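Local atomic coordinates of beta-galactosidase (Geobacillus stearothermophilus, PDB entry 4OIF), a protein that probably hydrolyses terminal non-reducing beta-D-galactose residues from beta-D-galactosides, as a zinc-binding, trimeric member of glycoside hydrolase family 42. Residues 55-65 with 129-140. Sequence-based numbering, arbitrary orientation. Where two conformers were deposited one is given.
Sequences WSALEPEEGVY and YREKTQHINRLL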
ATOM      1  N   TRP A  55     -11.731 -34.039  -7.089  1.00 10.05           N
ATOM      2  CA  TRP A  55     -13.182 -34.163  -6.972  1.00  8.78           C
ATOM      3  C   TRP A  55     -13.864 -34.117  -8.341  1.00 10.24           C
ATOM      4  O   TRP A  55     -14.689 -34.974  -8.682  1.00  7.90           O
ATOM      5  CB  TRP A  55     -13.748 -33.064  -6.065  1.00  5.91           C
ATOM      6  CG  TRP A  55     -15.124 -33.391  -5.507  1.00  8.45           C
ATOM      7  CD1 TRP A  55     -16.058 -34.222  -6.056  1.00  5.23           C
ATOM      8  CD2 TRP A  55     -15.700 -32.896  -4.288  1.00  8.43           C
ATOM      9  NE1 TRP A  55     -17.182 -34.269  -5.264  1.00 10.74           N
ATOM     10  CE2 TRP A  55     -16.986 -33.471  -4.170  1.00  5.97           C
ATOM     11  CE3 TRP A  55     -15.255 -32.022  -3.289  1.00  6.39           C
ATOM     12  CZ2 TRP A  55     -17.828 -33.202  -3.094  1.00  8.00           C
ATOM     13  CZ3 TRP A  55     -16.095 -31.762  -2.218  1.00  9.13           C
ATOM     14  CH2 TRP A  55     -17.366 -32.351  -2.129  1.00  4.98           C
ATOM     15  N   SER A  56     -13.500 -33.116  -9.125  1.00  7.45           N
ATOM     16  CA  SER A  56     -14.084 -32.938 -10.436  1.00  5.75           C
ATOM     17  C   SER A  56     -13.742 -34.116 -11.355  1.00 10.18           C
ATOM     18  O   SER A  56     -14.472 -34.394 -12.299  1.00  9.04           O
ATOM     19  CB  SER A  56     -13.611 -31.611 -11.032  1.00 10.52           C
ATOM     20  OG  SER A  56     -13.797 -31.571 -12.426  1.00 20.27           O
ATOM     21  N   ALA A  57     -12.644 -34.814 -11.075  1.00 10.27           N
ATOM     22  CA  ALA A  57     -12.279 -35.987 -11.863  1.00  8.67           C
ATOM     23  C   ALA A  57     -13.008 -37.224 -11.367  1.00 12.32           C
ATOM     24  O   ALA A  57     -13.233 -38.165 -12.124  1.00 12.47           O
ATOM     25  CB  ALA A  57     -10.774 -36.217 -11.822  1.00  8.77           C
ATOM     26  N   LEU A  58     -13.349 -37.222 -10.082  1.00  7.20           N
ATOM     27  CA  LEU A  58     -14.040 -38.340  -9.461  1.00  7.51           C
ATOM     28  C   LEU A  58     -15.550 -38.233  -9.667  1.00 14.68           C
ATOM     29  O   LEU A  58     -16.240 -39.236  -9.835  1.00  9.46           O
ATOM     30  CB  LEU A  58     -13.720 -38.393  -7.968  1.00  7.28           C
ATOM     31  CG  LEU A  58     -12.276 -38.765  -7.653  1.00  7.52           C
ATOM     32  CD1 LEU A  58     -11.975 -38.554  -6.181  1.00  6.49           C
ATOM     33  CD2 LEU A  58     -12.072 -40.215  -8.041  1.00 10.32           C
ATOM     34  N   GLU A  59     -16.062 -37.009  -9.642  1.00  8.82           N
ATOM     35  CA  GLU A  59     -17.489 -36.790  -9.817  1.00  8.10           C
ATOM     36  C   GLU A  59     -17.673 -35.611 -10.770  1.00  5.83           C
ATOM     37  O   GLU A  59     -17.961 -34.493 -10.349  1.00  5.13           O
ATOM     38  CB  GLU A  59     -18.163 -36.544  -8.460  1.00  9.43           C
ATOM     39  CG  GLU A  59     -19.687 -36.569  -8.471  1.00 10.34           C
ATOM     40  CD  GLU A  59     -20.300 -36.377  -7.079  1.00 13.26           C
ATOM     41  OE1 GLU A  59     -19.545 -36.101  -6.124  1.00  7.63           O
ATOM     42  OE2 GLU A  59     -21.539 -36.497  -6.947  1.00 13.42           O
ATOM     43  N   PRO A  60     -17.475 -35.862 -12.066  1.00  7.30           N
ATOM     44  CA  PRO A  60     -17.498 -34.810 -13.084  1.00  9.45           C
ATOM     45  C   PRO A  60     -18.824 -34.051 -13.098  1.00 13.09           C
ATOM     46  O   PRO A  60     -18.846 -32.832 -13.266  1.00  5.93           O
ATOM     47  CB  PRO A  60     -17.273 -35.587 -14.385  1.00  5.46           C
ATOM     48  CG  PRO A  60     -17.554 -36.983 -14.058  1.00  6.30           C
ATOM     49  CD  PRO A  60     -17.147 -37.165 -12.655  1.00  7.15           C
ATOM     50  N   GLU A  61     -19.917 -34.776 -12.908  1.00  9.51           N
ATOM     51  CA  GLU A  61     -21.207 -34.161 -12.642  1.00 14.51           C
ATOM     52  C   GLU A  61     -21.804 -34.824 -11.411  1.00 12.63           C
ATOM     53  O   GLU A  61     -21.355 -35.903 -11.025  1.00 11.97           O
ATOM     54  CB  GLU A  61     -22.125 -34.295 -13.858  1.00 17.68           C
ATOM     55  CG  GLU A  61     -21.584 -33.555 -15.064  1.00 20.71           C
ATOM     56  CD  GLU A  61     -22.148 -34.059 -16.361  1.00 42.81           C
ATOM     57  OE1 GLU A  61     -22.970 -35.006 -16.324  1.00 39.92           O
ATOM     58  OE2 GLU A  61     -21.764 -33.503 -17.415  1.00 52.61           O
ATOM     59  N   GLU A  62     -22.803 -34.192 -10.794  1.00 10.07           N
ATOM     60  CA  GLU A  62     -23.367 -34.711  -9.547  1.00 10.92           C
ATOM     61  C   GLU A  62     -23.923 -36.139  -9.709  1.00 21.93           C
ATOM     62  O   GLU A  62     -24.662 -36.430 -10.651  1.00 17.10           O
ATOM     63  CB  GLU A  62     -24.451 -33.770  -9.023  1.00 24.42           C
ATOM     64  CG  GLU A  62     -24.787 -33.968  -7.542  1.00 14.41           C
ATOM     65  CD  GLU A  62     -25.727 -32.908  -7.013  1.00 14.88           C
ATOM     66  OE1 GLU A  62     -26.153 -32.048  -7.810  1.00 17.50           O
ATOM     67  OE2 GLU A  62     -26.036 -32.924  -5.801  1.00 23.41           O
ATOM     68  N   GLY A  63     -23.520 -37.032  -8.800  1.00 21.47           N
ATOM     69  CA  GLY A  63     -24.007 -38.405  -8.781  1.00 13.30           C
ATOM     70  C   GLY A  63     -23.456 -39.282  -9.889  1.00 14.16           C
ATOM     71  O   GLY A  63     -23.853 -40.434 -10.042  1.00 22.82           O
ATOM     72  N   VAL A  64     -22.536 -38.724 -10.662  1.00 16.26           N
ATOM     73  CA  VAL A  64     -21.937 -39.404 -11.796  1.00 12.71           C
ATOM     74  C   VAL A  64     -20.454 -39.622 -11.529  1.00 14.87           C
ATOM     75  O   VAL A  64     -19.668 -38.679 -11.594  1.00 16.18           O
ATOM     76  CB  VAL A  64     -22.108 -38.579 -13.075  1.00 11.65           C
ATOM     77  CG1 VAL A  64     -21.564 -39.329 -14.267  1.00 10.44           C
ATOM     78  CG2 VAL A  64     -23.569 -38.199 -13.270  1.00  9.43           C
ATOM     79  N   TYR A  65     -20.063 -40.858 -11.239  1.00 13.16           N
ATOM     80  CA  TYR A  65     -18.702 -41.114 -10.765  1.00 13.64           C
ATOM     81  C   TYR A  65     -17.778 -41.748 -11.787  1.00 18.78           C
ATOM     82  O   TYR A  65     -18.199 -42.491 -12.678  1.00 19.95           O
ATOM     83  CB  TYR A  65     -18.742 -41.982  -9.511  1.00  8.36           C
ATOM     84  CG  TYR A  65     -19.538 -41.334  -8.413  1.00 14.68           C
ATOM     85  CD1 TYR A  65     -18.996 -40.292  -7.659  1.00  9.47           C
ATOM     86  CD2 TYR A  65     -20.845 -41.742  -8.142  1.00  9.37           C
ATOM     87  CE1 TYR A  65     -19.733 -39.672  -6.662  1.00 15.86           C
ATOM     88  CE2 TYR A  65     -21.595 -41.132  -7.140  1.00 13.34           C
ATOM     89  CZ  TYR A  65     -21.034 -40.098  -6.404  1.00 19.81           C
ATOM     90  OH  TYR A  65     -21.767 -39.498  -5.406  1.00  9.70           O
ATOM     91  N   TYR A 129     -22.139 -28.887   2.290  1.00  7.02           N
ATOM     92  CA  TYR A 129     -20.761 -29.206   1.977  1.00  8.71           C
ATOM     93  C   TYR A 129     -20.232 -30.286   2.924  1.00  8.30           C
ATOM     94  O   TYR A 129     -19.470 -31.169   2.514  1.00 11.72           O
ATOM     95  CB  TYR A 129     -19.876 -27.957   2.024  1.00  7.13           C
ATOM     96  CG  TYR A 129     -18.619 -28.177   1.241  1.00 10.87           C
ATOM     97  CD1 TYR A 129     -18.680 -28.550  -0.101  1.00  6.59           C
ATOM     98  CD2 TYR A 129     -17.374 -28.062   1.838  1.00  9.62           C
ATOM     99  CE1 TYR A 129     -17.534 -28.780  -0.829  1.00  5.21           C
ATOM    100  CE2 TYR A 129     -16.218 -28.286   1.113  1.00  6.93           C
ATOM    101  CZ  TYR A 129     -16.303 -28.647  -0.217  1.00  8.32           C
ATOM    102  OH  TYR A 129     -15.150 -28.864  -0.939  1.00  9.20           O
ATOM    103  N   ARG A 130     -20.656 -30.224   4.181  1.00  7.98           N
ATOM    104  CA  ARG A 130     -20.307 -31.253   5.156  1.00 14.60           C
ATOM    105  C   ARG A 130     -20.803 -32.628   4.705  1.00 12.23           C
ATOM    106  O   ARG A 130     -20.054 -33.621   4.744  1.00 13.45           O
ATOM    107  CB  ARG A 130     -20.869 -30.890   6.537  1.00 12.18           C
ATOM    108  CG  ARG A 130     -20.020 -29.855   7.249  1.00  8.80           C
ATOM    109  CD  ARG A 130     -20.681 -29.281   8.486  1.00  8.71           C
ATOM    110  NE  ARG A 130     -19.813 -28.278   9.110  1.00  9.55           N
ATOM    111  CZ  ARG A 130     -19.083 -28.490  10.203  1.00  8.65           C
ATOM    112  NH1 ARG A 130     -19.131 -29.667  10.815  1.00  5.50           N
ATOM    113  NH2 ARG A 130     -18.321 -27.521  10.693  1.00  7.45           N
ATOM    114  N   GLU A 131     -22.046 -32.668   4.225  1.00 12.44           N
ATOM    115  CA  GLU A 131     -22.628 -33.913   3.729  1.00 12.44           C
ATOM    116  C   GLU A 131     -21.989 -34.440   2.433  1.00 10.42           C
ATOM    117  O   GLU A 131     -21.718 -35.639   2.321  1.00 11.57           O
ATOM    118  CB  GLU A 131     -24.135 -33.742   3.539  1.00  8.00           C
ATOM    119  CG  GLU A 131     -24.889 -33.709   4.867  1.00 31.72           C
ATOM    120  CD  GLU A 131     -26.359 -33.332   4.731  1.00 41.51           C
ATOM    121  OE1 GLU A 131     -26.901 -33.407   3.604  1.00 29.22           O
ATOM    122  OE2 GLU A 131     -26.969 -32.957   5.763  1.00 33.98           O
ATOM    123  N   LYS A 132     -21.743 -33.567   1.463  1.00  6.47           N
ATOM    124  CA  LYS A 132     -21.161 -34.019   0.206  0.63  7.91           C
ATOM    125  C   LYS A 132     -19.710 -34.480   0.394  1.00 11.24           C
ATOM    126  O   LYS A 132     -19.305 -35.523  -0.175  1.00 10.05           O
ATOM    127  CB  LYS A 132     -21.253 -32.920  -0.850  0.63 10.46           C
ATOM    128  CG  LYS A 132     -22.692 -32.579  -1.256  0.63 11.40           C
ATOM    129  CD  LYS A 132     -22.965 -32.900  -2.720  0.63 15.47           C
ATOM    130  CE  LYS A 132     -24.443 -32.725  -3.074  0.63 20.46           C
ATOM    131  NZ  LYS A 132     -25.343 -33.765  -2.463  0.63 13.62           N
ATOM    132  N   THR A 133     -18.941 -33.748   1.206  1.00  8.11           N
ATOM    133  CA  THR A 133     -17.569 -34.163   1.445  1.00  7.25           C
ATOM    134  C   THR A 133     -17.551 -35.452   2.259  1.00  8.36           C
ATOM    135  O   THR A 133     -16.793 -36.377   1.948  1.00  8.35           O
ATOM    136  CB  THR A 133     -16.739 -33.077   2.159  1.00  7.24           C
ATOM    137  OG1 THR A 133     -17.342 -32.754   3.413  1.00 11.41           O
ATOM    138  CG2 THR A 133     -16.641 -31.823   1.295  1.00  6.01           C
ATOM    139  N   GLN A 134     -18.389 -35.542   3.291  1.00  9.96           N
ATOM    140  CA  GLN A 134     -18.420 -36.795   4.029  1.00  5.49           C
ATOM    141  C   GLN A 134     -18.801 -37.964   3.126  1.00  7.23           C
ATOM    142  O   GLN A 134     -18.248 -39.049   3.250  1.00 10.30           O
ATOM    143  CB  GLN A 134     -19.376 -36.738   5.207  1.00 10.64           C
ATOM    144  CG  GLN A 134     -19.153 -37.916   6.150  1.00 16.14           C
ATOM    145  CD  GLN A 134     -20.215 -38.057   7.216  1.00 10.60           C
ATOM    146  OE1 GLN A 134     -21.202 -38.769   7.034  1.00 14.45           O
ATOM    147  NE2 GLN A 134     -20.004 -37.400   8.348  1.00  7.60           N
ATOM    148  N   HIS A 135     -19.728 -37.743   2.200  1.00 11.59           N
ATOM    149  CA  HIS A 135     -20.195 -38.834   1.349  1.00  8.59           C
ATOM    150  C   HIS A 135     -19.129 -39.309   0.359  1.00 10.09           C
ATOM    151  O   HIS A 135     -18.893 -40.519   0.201  1.00  7.06           O
ATOM    152  CB  HIS A 135     -21.445 -38.421   0.583  1.00  9.69           C
ATOM    153  CG  HIS A 135     -21.974 -39.501  -0.306  1.00 15.16           C
ATOM    154  ND1 HIS A 135     -22.382 -40.728   0.176  1.00 15.15           N
ATOM    155  CD2 HIS A 135     -22.125 -39.557  -1.652  1.00 12.91           C
ATOM    156  CE1 HIS A 135     -22.778 -41.484  -0.830  1.00 18.45           C
ATOM    157  NE2 HIS A 135     -22.635 -40.797  -1.951  1.00 18.52           N
ATOM    158  N   ILE A 136     -18.485 -38.373  -0.327  1.00  7.76           N
ATOM    159  CA  ILE A 136     -17.434 -38.813  -1.224  1.00  5.53           C
ATOM    160  C   ILE A 136     -16.266 -39.441  -0.425  1.00  8.24           C
ATOM    161  O   ILE A 136     -15.631 -40.403  -0.878  1.00 11.01           O
ATOM    162  CB  ILE A 136     -16.951 -37.669  -2.121  1.00  9.21           C
ATOM    163  CG1 ILE A 136     -16.084 -38.228  -3.246  1.00 10.03           C
ATOM    164  CG2 ILE A 136     -16.228 -36.593  -1.326  1.00  5.88           C
ATOM    165  CD1 ILE A 136     -15.937 -37.273  -4.392  1.00 12.87           C
ATOM    166  N   ASN A 137     -16.004 -38.944   0.779  1.00  4.53           N
ATOM    167  CA  ASN A 137     -15.013 -39.602   1.612  1.00  5.07           C
ATOM    168  C   ASN A 137     -15.420 -41.043   1.853  1.00  9.22           C
ATOM    169  O   ASN A 137     -14.598 -41.964   1.756  1.00  8.90           O
ATOM    170  CB  ASN A 137     -14.838 -38.867   2.928  1.00  6.73           C
ATOM    171  CG  ASN A 137     -14.157 -37.538   2.746  1.00  6.87           C
ATOM    172  OD1 ASN A 137     -13.937 -37.099   1.621  1.00 11.51           O
ATOM    173  ND2 ASN A 137     -13.828 -36.883   3.844  1.00  9.40           N
ATOM    174  N   ARG A 138     -16.708 -41.246   2.107  1.00  9.57           N
ATOM    175  CA  ARG A 138     -17.215 -42.595   2.304  1.00  8.25           C
ATOM    176  C   ARG A 138     -17.036 -43.482   1.065  1.00 10.65           C
ATOM    177  O   ARG A 138     -16.619 -44.624   1.194  1.00 16.95           O
ATOM    178  CB  ARG A 138     -18.676 -42.556   2.711  1.00 13.84           C
ATOM    179  CG  ARG A 138     -19.285 -43.920   2.937  1.00 16.65           C
ATOM    180  CD  ARG A 138     -20.657 -43.786   3.533  1.00 11.95           C
ATOM    181  NE  ARG A 138     -20.611 -43.144   4.842  1.00  8.03           N
ATOM    182  CZ  ARG A 138     -20.327 -43.789   5.968  1.00 22.11           C
ATOM    183  NH1 ARG A 138     -20.062 -45.091   5.935  1.00 16.36           N
ATOM    184  NH2 ARG A 138     -20.305 -43.135   7.124  1.00 23.71           N
ATOM    185  N   LEU A 139     -17.340 -42.972  -0.126  1.00  8.35           N
ATOM    186  CA  LEU A 139     -17.153 -43.776  -1.335  1.00  9.99           C
ATOM    187  C   LEU A 139     -15.684 -44.157  -1.468  1.00 11.37           C
ATOM    188  O   LEU A 139     -15.350 -45.302  -1.806  1.00 10.17           O
ATOM    189  CB  LEU A 139     -17.630 -43.032  -2.595  1.00  7.95           C
ATOM    190  CG  LEU A 139     -19.140 -42.756  -2.683  1.00 12.59           C
ATOM    191  CD1 LEU A 139     -19.504 -41.971  -3.940  1.00  8.85           C
ATOM    192  CD2 LEU A 139     -19.947 -44.040  -2.613  1.00  6.25           C
ATOM    193  N   LEU A 140     -14.808 -43.197  -1.183  1.00  9.65           N
ATOM    194  CA  LEU A 140     -13.377 -43.462  -1.266  1.00 12.99           C
ATOM    195  C   LEU A 140     -12.957 -44.571  -0.302  1.00 13.91           C
ATOM    196  O   LEU A 140     -12.279 -45.513  -0.719  1.00 12.54           O
ATOM    197  CB  LEU A 140     -12.567 -42.195  -0.995  1.00  9.20           C
ATOM    198  CG  LEU A 140     -12.453 -41.205  -2.161  1.00 15.66           C
ATOM    199  CD1 LEU A 140     -11.891 -39.892  -1.663  1.00  5.44           C
ATOM    200  CD2 LEU A 140     -11.614 -41.764  -3.315  1.00  3.73           C
TER
HETATM  201  O   HOH W   1     -23.025 -42.450  -4.084  1.00 17.45           O
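Trp55 and Ile136 bring the two backbones closest, their CA atoms 8.5 Å apart, where the short helix 55-58 and the loop after it lie against helix 127-144 on the outside of the TIM barrel; side chains make most of the contact. Trp55 spans the gap: with CG anti to the backbone N (chi1 -160°), the indole reaches the helix, and Ile136 CD1 lies over its pyrrole face, 3.7 Å from the five-membered ring centroid, a CH-pi contact suited to a slim, branched aliphatic chain. The six-membered ring meets Thr133 CG2 and lies nearly parallel to the Tyr129 ring but slid well off it; the Tyr129 hydroxyl, bonded to Ser90 O, sits at the indole edge. Were Trp55 reduced to an alanine, Ile136 CD1 would probably lose its aromatic face and Glu59 OE1 its nearly straight 3.1 Å bond from Trp55 NE1. Glu59 OE2 accepts a hydrogen bond from Gly63 N, tying the indole to the type II turn 61-64, where glycine tolerates the positive phi. Nearer solvent, Glu62 OE2 is hydrogen-bonded to Tyr101 OH and OE1 salt-bridged to Lys100; a long bridge to two-conformer Lys132 is doubtful. Leu139 CD1 lies over one Tyr65 ring face, a CH-pi contact 3.5 Å from Tyr65 CZ.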